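Local coordinates for protein ORF14 (Streptomyces clavuligerus, PDB 2WPX) that binds acetyl-CoA and is a tandem GNAT-fold protein of the clavulanic acid biosynthesis pathway, probably acting as an acyltransferase, at residues T187-E192 against Y220-E225; L161-H166 against R300-A305; G22-L27 against V47-F52. All blocks are in the same frame, centred on the assembly; numbering follows the deposited sequence.

Contact 1: T187-E192 against Y220-E225; sequences TITPDE and YARQFE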
loop_
_atom_site.group_PDB
_atom_site.type_symbol
_atom_site.label_atom_id
_atom_site.label_comp_id
_atom_site.label_asym_id
_atom_site.label_seq_id
_atom_site.Cartn_x
_atom_site.Cartn_y
_atom_site.Cartn_z
ATOM N N THR A 187 5.614 -16.220 5.122
ATOM C CA THR A 187 4.849 -15.119 5.642
ATOM C C THR A 187 5.409 -14.646 6.951
ATOM O O THR A 187 5.317 -13.473 7.269
ATOM C CB THR A 187 3.382 -15.563 5.821
ATOM O OG1 THR A 187 2.909 -16.062 4.557
ATOM C CG2 THR A 187 2.529 -14.425 6.230
ATOM N N ILE A 188 5.982 -15.556 7.727
ATOM C CA ILE A 188 6.486 -15.180 9.026
ATOM C C ILE A 188 8.001 -15.158 8.921
ATOM O O ILE A 188 8.619 -16.104 8.403
ATOM C CB ILE A 188 6.033 -16.213 10.142
ATOM C CG1 ILE A 188 4.508 -16.376 10.176
ATOM C CG2 ILE A 188 6.648 -15.851 11.486
ATOM C CD1 ILE A 188 3.790 -15.021 10.435
ATOM N N THR A 189 8.592 -14.081 9.413
ATOM C CA THR A 189 10.059 -13.921 9.396
ATOM C C THR A 189 10.782 -14.693 10.521
ATOM O O THR A 189 10.513 -14.528 11.677
ATOM C CB THR A 189 10.471 -12.411 9.357
ATOM O OG1 THR A 189 11.910 -12.271 9.334
ATOM C CG2 THR A 189 10.003 -11.752 10.555
ATOM N N PRO A 190 11.687 -15.596 10.167
ATOM C CA PRO A 190 12.432 -16.276 11.254
ATOM C C PRO A 190 13.045 -15.247 12.253
ATOM O O PRO A 190 13.529 -14.219 11.843
ATOM C CB PRO A 190 13.508 -17.061 10.496
ATOM C CG PRO A 190 12.834 -17.299 9.120
ATOM C CD PRO A 190 12.224 -15.927 8.843
ATOM N N ASP A 191 12.962 -15.522 13.549
ATOM C CA ASP A 191 13.627 -14.709 14.576
ATOM C C ASP A 191 15.025 -14.231 14.138
ATOM O O ASP A 191 15.386 -13.088 14.376
ATOM C CB ASP A 191 13.774 -15.518 15.880
ATOM C CG ASP A 191 12.422 -15.929 16.484
ATOM O OD1 ASP A 191 11.365 -15.791 15.809
ATOM O OD2 ASP A 191 12.413 -16.416 17.644
ATOM N N GLU A 192 15.794 -15.114 13.516
ATOM C CA GLU A 192 17.136 -14.835 13.096
ATOM C C GLU A 192 17.267 -13.556 12.270
ATOM O O GLU A 192 18.293 -12.857 12.381
ATOM C CB GLU A 192 17.599 -16.030 12.267
ATOM C CG GLU A 192 18.993 -15.964 11.783
ATOM C CD GLU A 192 19.458 -17.297 11.201
ATOM O OE1 GLU A 192 20.663 -17.451 10.899
ATOM O OE2 GLU A 192 18.622 -18.212 11.029
ATOM N N TYR A 220 11.213 -4.791 14.551
ATOM C CA TYR A 220 10.412 -5.552 13.662
ATOM C C TYR A 220 9.063 -5.666 14.386
ATOM O O TYR A 220 9.033 -5.957 15.591
ATOM C CB TYR A 220 11.056 -6.924 13.414
ATOM C CG TYR A 220 10.389 -7.680 12.284
ATOM C CD1 TYR A 220 10.802 -7.503 10.966
ATOM C CD2 TYR A 220 9.315 -8.534 12.533
ATOM C CE1 TYR A 220 10.156 -8.136 9.932
ATOM C CE2 TYR A 220 8.688 -9.220 11.512
ATOM C CZ TYR A 220 9.115 -9.001 10.205
ATOM O OH TYR A 220 8.499 -9.666 9.187
ATOM N N ALA A 221 7.964 -5.393 13.680
ATOM C CA ALA A 221 6.656 -5.366 14.290
ATOM C C ALA A 221 5.853 -6.548 13.808
ATOM O O ALA A 221 5.350 -6.559 12.716
ATOM C CB ALA A 221 5.959 -4.099 13.947
ATOM N N ARG A 222 5.764 -7.545 14.671
ATOM C CA ARG A 222 5.057 -8.747 14.435
ATOM C C ARG A 222 3.593 -8.509 14.105
ATOM O O ARG A 222 2.941 -9.346 13.518
ATOM C CB ARG A 222 5.144 -9.575 15.693
ATOM C CG ARG A 222 5.922 -10.822 15.605
ATOM C CD ARG A 222 7.407 -10.804 15.370
ATOM N NE ARG A 222 7.541 -11.801 14.334
ATOM C CZ ARG A 222 8.622 -12.473 13.954
ATOM N NH1 ARG A 222 9.801 -12.373 14.539
ATOM N NH2 ARG A 222 8.467 -13.304 12.938
ATOM N N GLN A 223 3.077 -7.355 14.507
ATOM C CA GLN A 223 1.690 -7.051 14.292
ATOM C C GLN A 223 1.400 -6.810 12.808
ATOM O O GLN A 223 0.289 -7.036 12.355
ATOM C CB GLN A 223 1.257 -5.861 15.152
ATOM C CG GLN A 223 -0.226 -5.771 15.289
ATOM C CD GLN A 223 -0.704 -4.672 16.237
ATOM O OE1 GLN A 223 0.018 -4.223 17.114
ATOM N NE2 GLN A 223 -1.935 -4.259 16.059
ATOM N N PHE A 224 2.406 -6.357 12.068
ATOM C CA PHE A 224 2.326 -6.286 10.624
ATOM C C PHE A 224 2.030 -7.660 10.041
ATOM O O PHE A 224 1.110 -7.817 9.250
ATOM C CB PHE A 224 3.621 -5.742 10.023
ATOM C CG PHE A 224 3.725 -4.271 10.057
ATOM C CD1 PHE A 224 2.778 -3.481 9.411
ATOM C CD2 PHE A 224 4.797 -3.640 10.706
ATOM C CE1 PHE A 224 2.876 -2.064 9.454
ATOM C CE2 PHE A 224 4.915 -2.262 10.717
ATOM C CZ PHE A 224 3.945 -1.469 10.111
ATOM N N GLU A 225 2.825 -8.646 10.445
ATOM C CA GLU A 225 2.593 -10.024 10.043
ATOM C C GLU A 225 1.204 -10.522 10.450
ATOM O O GLU A 225 0.549 -11.148 9.655
ATOM C CB GLU A 225 3.648 -10.966 10.627
ATOM C CG GLU A 225 5.043 -10.657 10.199
ATOM C CD GLU A 225 6.075 -11.655 10.664
ATOM O OE1 GLU A 225 7.059 -11.808 9.943
ATOM O OE2 GLU A 225 5.908 -12.275 11.757
#
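Glu225 and Arg222 hold the backbone of Thr189, one at its N-H and the other at its C=O. The amide N of Thr189 donates to Glu225 OE1 at 2.8 Å, N-H...O angle 160°, reaching the syn side of the carboxylate 26° out of its plane. The carbonyl O of Thr189 accepts from Arg222 NH2 at 2.7 Å; the donor lies in the carbonyl plane on a lone pair, and the oxygen lies nearly in the guanidinium plane. Ile188 lays CG2 and CD1 against Glu225 OE2, each at 3.7 Å. Glu225 is extended beyond CG, with CD anti to CA (chi2 -175°). The two gripping residues are tied to each other: Arg222 NE and NH2 both hydrogen-bond to Glu225 OE2 in a side-on salt bridge, from the same face of the carboxylate, with NH2 at 3.0 Å. Tyr220 OH donates to Glu225 OE1 at 2.7 Å, from the face opposite to Thr189 N. Asp191 OD1 adds a long charge pair to Arg222 NH1, 4.0 Å away and well out of the guanidinium plane. The bonds to Thr189 join the approach to helix 191-199 with the start of helix 222-230 in the C-terminal GNAT region. Farther out, Tyr220 and Arg222 touch Ala194. Four donor contacts, two on each oxygen of the buried Glu225, together with the charge of Arg222, would be expected to favour its carboxylate form.

Contact 2: L161-H166 against R300-A305; sequences LDLDRH and RLVETA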
loop_
_atom_site.group_PDB
_atom_site.type_symbol
_atom_site.label_atom_id
_atom_site.label_comp_id
_atom_site.label_asym_id
_atom_site.label_seq_id
_atom_site.Cartn_x
_atom_site.Cartn_y
_atom_site.Cartn_z
ATOM N N LEU A 161 4.220 -4.678 -13.815
ATOM C CA LEU A 161 4.878 -5.671 -14.624
ATOM C C LEU A 161 3.852 -6.713 -15.023
ATOM O O LEU A 161 3.183 -7.305 -14.179
ATOM C CB LEU A 161 5.982 -6.336 -13.835
ATOM C CG LEU A 161 6.604 -7.606 -14.473
ATOM C CD1 LEU A 161 7.300 -7.331 -15.831
ATOM C CD2 LEU A 161 7.540 -8.313 -13.469
ATOM N N ASP A 162 3.733 -6.923 -16.319
ATOM C CA ASP A 162 2.856 -7.898 -16.857
ATOM C C ASP A 162 3.704 -8.971 -17.513
ATOM O O ASP A 162 4.228 -8.802 -18.620
ATOM C CB ASP A 162 1.985 -7.218 -17.884
ATOM C CG ASP A 162 1.069 -8.150 -18.601
ATOM O OD1 ASP A 162 1.258 -9.391 -18.619
ATOM O OD2 ASP A 162 0.132 -7.602 -19.196
ATOM N N LEU A 163 3.801 -10.093 -16.826
ATOM C CA LEU A 163 4.579 -11.214 -17.271
ATOM C C LEU A 163 4.162 -11.780 -18.638
ATOM O O LEU A 163 4.950 -12.485 -19.242
ATOM C CB LEU A 163 4.545 -12.311 -16.213
ATOM C CG LEU A 163 5.520 -12.199 -15.035
ATOM C CD1 LEU A 163 5.611 -10.805 -14.566
ATOM C CD2 LEU A 163 4.967 -13.093 -13.921
ATOM N N ASP A 164 2.939 -11.520 -19.096
ATOM C CA ASP A 164 2.549 -11.913 -20.461
ATOM C C ASP A 164 3.107 -10.963 -21.509
ATOM O O ASP A 164 3.027 -11.223 -22.699
ATOM C CB ASP A 164 1.028 -11.910 -20.663
ATOM C CG ASP A 164 0.344 -13.104 -20.047
ATOM O OD1 ASP A 164 -0.875 -12.963 -19.754
ATOM O OD2 ASP A 164 1.011 -14.144 -19.822
ATOM N N ARG A 165 3.618 -9.829 -21.070
ATOM C CA ARG A 165 4.226 -8.880 -21.998
ATOM C C ARG A 165 5.749 -9.001 -21.924
ATOM O O ARG A 165 6.429 -8.844 -22.907
ATOM C CB ARG A 165 3.794 -7.470 -21.645
ATOM C CG ARG A 165 4.256 -6.426 -22.595
ATOM C CD ARG A 165 4.806 -5.231 -21.832
ATOM N NE ARG A 165 3.787 -4.260 -21.416
ATOM C CZ ARG A 165 3.393 -3.227 -22.169
ATOM N NH1 ARG A 165 3.898 -3.042 -23.388
ATOM N NH2 ARG A 165 2.474 -2.377 -21.713
ATOM N N HIS A 166 6.294 -9.273 -20.747
ATOM C CA HIS A 166 7.753 -9.301 -20.631
ATOM C C HIS A 166 8.138 -10.295 -19.555
ATOM O O HIS A 166 7.640 -10.228 -18.463
ATOM C CB HIS A 166 8.332 -7.925 -20.293
ATOM C CG HIS A 166 9.794 -7.974 -19.932
ATOM N ND1 HIS A 166 10.770 -8.371 -20.826
ATOM C CD2 HIS A 166 10.438 -7.733 -18.762
ATOM C CE1 HIS A 166 11.950 -8.350 -20.232
ATOM N NE2 HIS A 166 11.774 -7.967 -18.977
ATOM N N ARG A 300 0.693 -13.033 -12.805
ATOM C CA ARG A 300 0.897 -12.589 -14.168
ATOM C C ARG A 300 1.114 -11.102 -14.059
ATOM O O ARG A 300 1.879 -10.507 -14.865
ATOM C CB ARG A 300 -0.368 -12.891 -14.965
ATOM C CG ARG A 300 -0.321 -13.959 -16.052
ATOM C CD ARG A 300 0.605 -15.154 -15.859
ATOM N NE ARG A 300 1.329 -15.384 -17.111
ATOM C CZ ARG A 300 2.656 -15.536 -17.195
ATOM N NH1 ARG A 300 3.405 -15.564 -16.087
ATOM N NH2 ARG A 300 3.237 -15.698 -18.383
ATOM N N LEU A 301 0.434 -10.490 -13.068
ATOM C CA LEU A 301 0.493 -9.021 -12.909
ATOM C C LEU A 301 1.018 -8.593 -11.568
ATOM O O LEU A 301 0.455 -8.945 -10.504
ATOM C CB LEU A 301 -0.874 -8.359 -13.157
ATOM C CG LEU A 301 -1.571 -8.596 -14.509
ATOM C CD1 LEU A 301 -3.083 -8.192 -14.436
ATOM C CD2 LEU A 301 -0.899 -7.774 -15.561
ATOM N N VAL A 302 2.105 -7.827 -11.581
ATOM C CA VAL A 302 2.784 -7.518 -10.349
ATOM C C VAL A 302 2.889 -6.017 -10.249
ATOM O O VAL A 302 3.267 -5.338 -11.197
ATOM C CB VAL A 302 4.172 -8.174 -10.309
ATOM C CG1 VAL A 302 4.875 -7.863 -8.974
ATOM C CG2 VAL A 302 4.047 -9.653 -10.526
ATOM N N GLU A 303 2.469 -5.463 -9.132
ATOM C CA GLU A 303 2.562 -4.030 -8.972
ATOM C C GLU A 303 3.599 -3.687 -7.888
ATOM O O GLU A 303 3.894 -4.506 -6.980
ATOM C CB GLU A 303 1.190 -3.437 -8.605
ATOM C CG GLU A 303 0.811 -3.649 -7.154
ATOM C CD GLU A 303 -0.587 -3.092 -6.824
ATOM O OE1 GLU A 303 -0.736 -1.863 -6.726
ATOM O OE2 GLU A 303 -1.525 -3.896 -6.669
ATOM N N THR A 304 4.136 -2.473 -7.984
ATOM C CA THR A 304 5.021 -1.963 -6.974
ATOM C C THR A 304 4.985 -0.416 -7.000
ATOM O O THR A 304 4.350 0.164 -7.908
ATOM C CB THR A 304 6.478 -2.471 -7.236
ATOM O OG1 THR A 304 7.257 -2.413 -6.026
ATOM C CG2 THR A 304 7.144 -1.672 -8.381
ATOM N N ALA A 305 5.652 0.236 -6.032
ATOM C CA ALA A 305 5.699 1.698 -5.994
ATOM C C ALA A 305 6.965 2.178 -5.340
ATOM O O ALA A 305 7.330 1.707 -4.266
ATOM C CB ALA A 305 4.487 2.288 -5.202
HETATM O O HOH W 1 6.066 -14.863 -18.389
#
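Leu161 and Val302 form an antiparallel hydrogen-bonded pair, with Leu161 N to Val302 O and Val302 N to Leu161 O both at 2.9 Å, and Asp162 faces Leu301 as the neighbouring non-hydrogen-bonded pair. One further bond, Leu163 N to Arg300 O at 2.8 Å, extends the pairing to where the chain leaves strand 149-162. Leu161 and Val302 share a face of the sheet, CB to CB 4.4 Å, and both also touch Phe322. On the other face Asp162 and Leu301 run alongside in the same sense, with Leu301 CD2 against the carboxylate carbon CG of Asp162 at 3.6 Å. Here strand 149-162 of the N-terminal half of the tandem protein is inserted between 301-307 and 323-334 of the C-terminal GNAT half, while 323-334 pairs with 120-127, a strand exchange between the halves; strand 263-271 flanks 301-307 on its far side. Past the strand end, Asp162 OD1 accepts from Asp164 N at 2.8 Å, an Asx turn, met on the anti side of the carboxylate. Asp162 O accepts from the amides of both Arg165 and His166. The Arg300 chain is bent at chi2 (33°, placing CD) and chi3, and its guanidinium lies against the turn: Leu163 CB, 3.4 Å from Arg300 NH1, and Asp164 N lie over the same face. Asp164 OD2 makes a salt bridge to Arg300 NE at 3.0 Å, but its bonds to NE and NH2 are weak, with N-H...O angles near 128°; the carboxylate and guanidinium planes are 72° apart. A water accepts from Arg300 NH2 and donates to Leu163 O.

Contact 3: G22-L27 against V47-F52; sequences GQWLDL and VGSLRF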
loop_
_atom_site.group_PDB
_atom_site.type_symbol
_atom_site.label_atom_id
_atom_site.label_comp_id
_atom_site.label_asym_id
_atom_site.label_seq_id
_atom_site.Cartn_x
_atom_site.Cartn_y
_atom_site.Cartn_z
ATOM N N GLY A 22 -21.473 -6.214 3.539
ATOM C CA GLY A 22 -21.813 -6.675 2.194
ATOM C C GLY A 22 -21.998 -5.564 1.167
ATOM O O GLY A 22 -21.436 -5.615 0.064
ATOM N N GLN A 23 -22.796 -4.562 1.534
ATOM C CA GLN A 23 -22.924 -3.332 0.738
ATOM C C GLN A 23 -21.642 -2.579 0.504
ATOM O O GLN A 23 -21.422 -2.075 -0.565
ATOM C CB GLN A 23 -24.004 -2.380 1.321
ATOM C CG GLN A 23 -25.371 -2.774 0.700
ATOM C CD GLN A 23 -26.548 -2.044 1.303
ATOM O OE1 GLN A 23 -26.609 -0.817 1.250
ATOM N NE2 GLN A 23 -27.500 -2.795 1.852
ATOM N N TRP A 24 -20.824 -2.453 1.514
ATOM C CA TRP A 24 -19.530 -1.796 1.357
ATOM C C TRP A 24 -18.623 -2.565 0.364
ATOM O O TRP A 24 -17.960 -1.973 -0.536
ATOM C CB TRP A 24 -18.896 -1.717 2.737
ATOM C CG TRP A 24 -17.590 -1.197 2.765
ATOM C CD1 TRP A 24 -17.220 0.053 2.454
ATOM C CD2 TRP A 24 -16.410 -1.884 3.210
ATOM N NE1 TRP A 24 -15.857 0.196 2.632
ATOM C CE2 TRP A 24 -15.349 -0.975 3.132
ATOM C CE3 TRP A 24 -16.148 -3.183 3.631
ATOM C CZ2 TRP A 24 -14.024 -1.325 3.471
ATOM C CZ3 TRP A 24 -14.848 -3.518 4.001
ATOM C CH2 TRP A 24 -13.795 -2.598 3.878
ATOM N N LEU A 25 -18.610 -3.888 0.511
ATOM C CA LEU A 25 -17.837 -4.771 -0.370
ATOM C C LEU A 25 -18.315 -4.529 -1.813
ATOM O O LEU A 25 -17.473 -4.287 -2.720
ATOM C CB LEU A 25 -17.998 -6.248 0.053
ATOM C CG LEU A 25 -17.379 -6.679 1.389
ATOM C CD1 LEU A 25 -17.574 -8.161 1.639
ATOM C CD2 LEU A 25 -15.882 -6.361 1.339
ATOM N N ASP A 26 -19.641 -4.535 -2.015
ATOM C CA ASP A 26 -20.233 -4.217 -3.298
ATOM C C ASP A 26 -19.953 -2.824 -3.845
ATOM O O ASP A 26 -19.714 -2.639 -5.023
ATOM C CB ASP A 26 -21.729 -4.422 -3.213
ATOM C CG ASP A 26 -22.080 -5.864 -3.027
ATOM O OD1 ASP A 26 -23.226 -6.182 -2.621
ATOM O OD2 ASP A 26 -21.172 -6.695 -3.276
ATOM N N LEU A 27 -20.061 -1.815 -3.009
ATOM C CA LEU A 27 -19.687 -0.492 -3.441
ATOM C C LEU A 27 -18.271 -0.517 -4.010
ATOM O O LEU A 27 -17.988 0.130 -5.027
ATOM C CB LEU A 27 -19.711 0.431 -2.243
ATOM C CG LEU A 27 -19.157 1.849 -2.423
ATOM C CD1 LEU A 27 -20.165 2.589 -3.267
ATOM C CD2 LEU A 27 -18.932 2.543 -1.074
ATOM N N VAL A 47 -12.458 -7.263 4.591
ATOM C CA VAL A 47 -13.169 -7.495 5.807
ATOM C C VAL A 47 -12.167 -7.647 6.926
ATOM O O VAL A 47 -12.401 -7.176 8.033
ATOM C CB VAL A 47 -14.119 -8.733 5.727
ATOM C CG1 VAL A 47 -14.705 -9.043 7.158
ATOM C CG2 VAL A 47 -15.231 -8.498 4.666
ATOM N N GLY A 48 -11.037 -8.276 6.654
ATOM C CA GLY A 48 -10.035 -8.366 7.683
ATOM C C GLY A 48 -9.465 -6.992 7.927
ATOM O O GLY A 48 -8.986 -6.741 9.034
ATOM N N SER A 49 -9.502 -6.105 6.920
ATOM C CA SER A 49 -8.980 -4.750 7.147
ATOM C C SER A 49 -9.828 -3.946 8.159
ATOM O O SER A 49 -9.392 -2.877 8.642
ATOM C CB SER A 49 -8.832 -3.947 5.863
ATOM O OG SER A 49 -10.079 -3.409 5.447
ATOM N N LEU A 50 -11.001 -4.453 8.512
ATOM C CA LEU A 50 -11.831 -3.783 9.515
ATOM C C LEU A 50 -11.498 -4.298 10.909
ATOM O O LEU A 50 -11.763 -3.604 11.897
ATOM C CB LEU A 50 -13.335 -4.049 9.266
ATOM C CG LEU A 50 -13.943 -3.585 7.954
ATOM C CD1 LEU A 50 -15.347 -4.226 7.812
ATOM C CD2 LEU A 50 -13.991 -2.049 7.890
ATOM N N ARG A 51 -10.934 -5.509 10.981
ATOM C CA ARG A 51 -10.761 -6.190 12.247
ATOM C C ARG A 51 -9.329 -6.048 12.793
ATOM O O ARG A 51 -9.080 -6.053 14.013
ATOM C CB ARG A 51 -11.135 -7.660 12.065
ATOM C CG ARG A 51 -12.598 -7.892 11.542
ATOM C CD ARG A 51 -13.168 -9.286 11.964
ATOM N NE ARG A 51 -12.522 -10.341 11.199
ATOM C CZ ARG A 51 -12.302 -11.590 11.612
ATOM N NH1 ARG A 51 -12.650 -12.004 12.837
ATOM N NH2 ARG A 51 -11.703 -12.429 10.784
ATOM N N PHE A 52 -8.401 -5.900 11.848
ATOM C CA PHE A 52 -6.971 -6.005 12.108
ATOM C C PHE A 52 -6.260 -4.815 11.531
ATOM O O PHE A 52 -6.023 -4.757 10.339
ATOM C CB PHE A 52 -6.412 -7.263 11.479
ATOM C CG PHE A 52 -7.148 -8.494 11.861
ATOM C CD1 PHE A 52 -7.969 -9.125 10.963
ATOM C CD2 PHE A 52 -7.007 -9.031 13.132
ATOM C CE1 PHE A 52 -8.655 -10.320 11.349
ATOM C CE2 PHE A 52 -7.671 -10.173 13.504
ATOM C CZ PHE A 52 -8.502 -10.822 12.605
#
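The indole of Trp24 meets helix 43-51 with the far end of its six-membered ring: at the edge, near the ring plane, lie Ser49 OG, 4.1 Å from CH2, and the backbone N of Val47, 4.5 Å from CZ3. Leu50 approaches the same end obliquely, its CD1 3.9 Å from Trp24 CZ3 and its CD2 4.1 Å from CH2, the two side chains passing one another in opposite senses. Trp24 CG stands anti to the backbone N (chi1 175°), and the CB bond points toward segment 47-52. In this N-terminal GNAT region the segments 22-27 and 47-51 belong to consecutive helices, whose local axes come no nearer than 12.0 Å and run at 123° to each other. At that separation side chains bridge the gap, chiefly Trp24 and Leu25 from the first helix, and no hydrogen bond links the two segments. Met46 and, from strand 69-79, Ala73 and Arg75 also touch Trp24, so the indole packs between the helices and the sheet. Beside it the side chains of Leu25 and Val47 are roughly perpendicular, Leu25 CD1 meeting Val47 CG2 at 3.8 Å. Ser49 OG is hydrogen-bonded to Met46 O and Arg75 NH1, while its approach to Trp24 is van der Waals contact.

The three contacts are separate sites, none touching another. Contact 3 lies in the N-terminal GNAT region and contact 1 joins elements of the C-terminal one, yet their nearest atoms are only about 6 Å apart, with centres about 25 Å apart. Contact 2 pairs strands from both regions and stands about 27 Å, centre to centre, from each of the others; its nearest atoms are about 15 Å from theirs. Contact 3 lies in the neighbourhood of the cofactor: the Trp24 side chain is about 11 Å from bound acetyl-CoA and about 10 Å from the side chain of Leu90, a cofactor-binding residue. Contacts 1 and 2 lie away from the acetyl-CoA site.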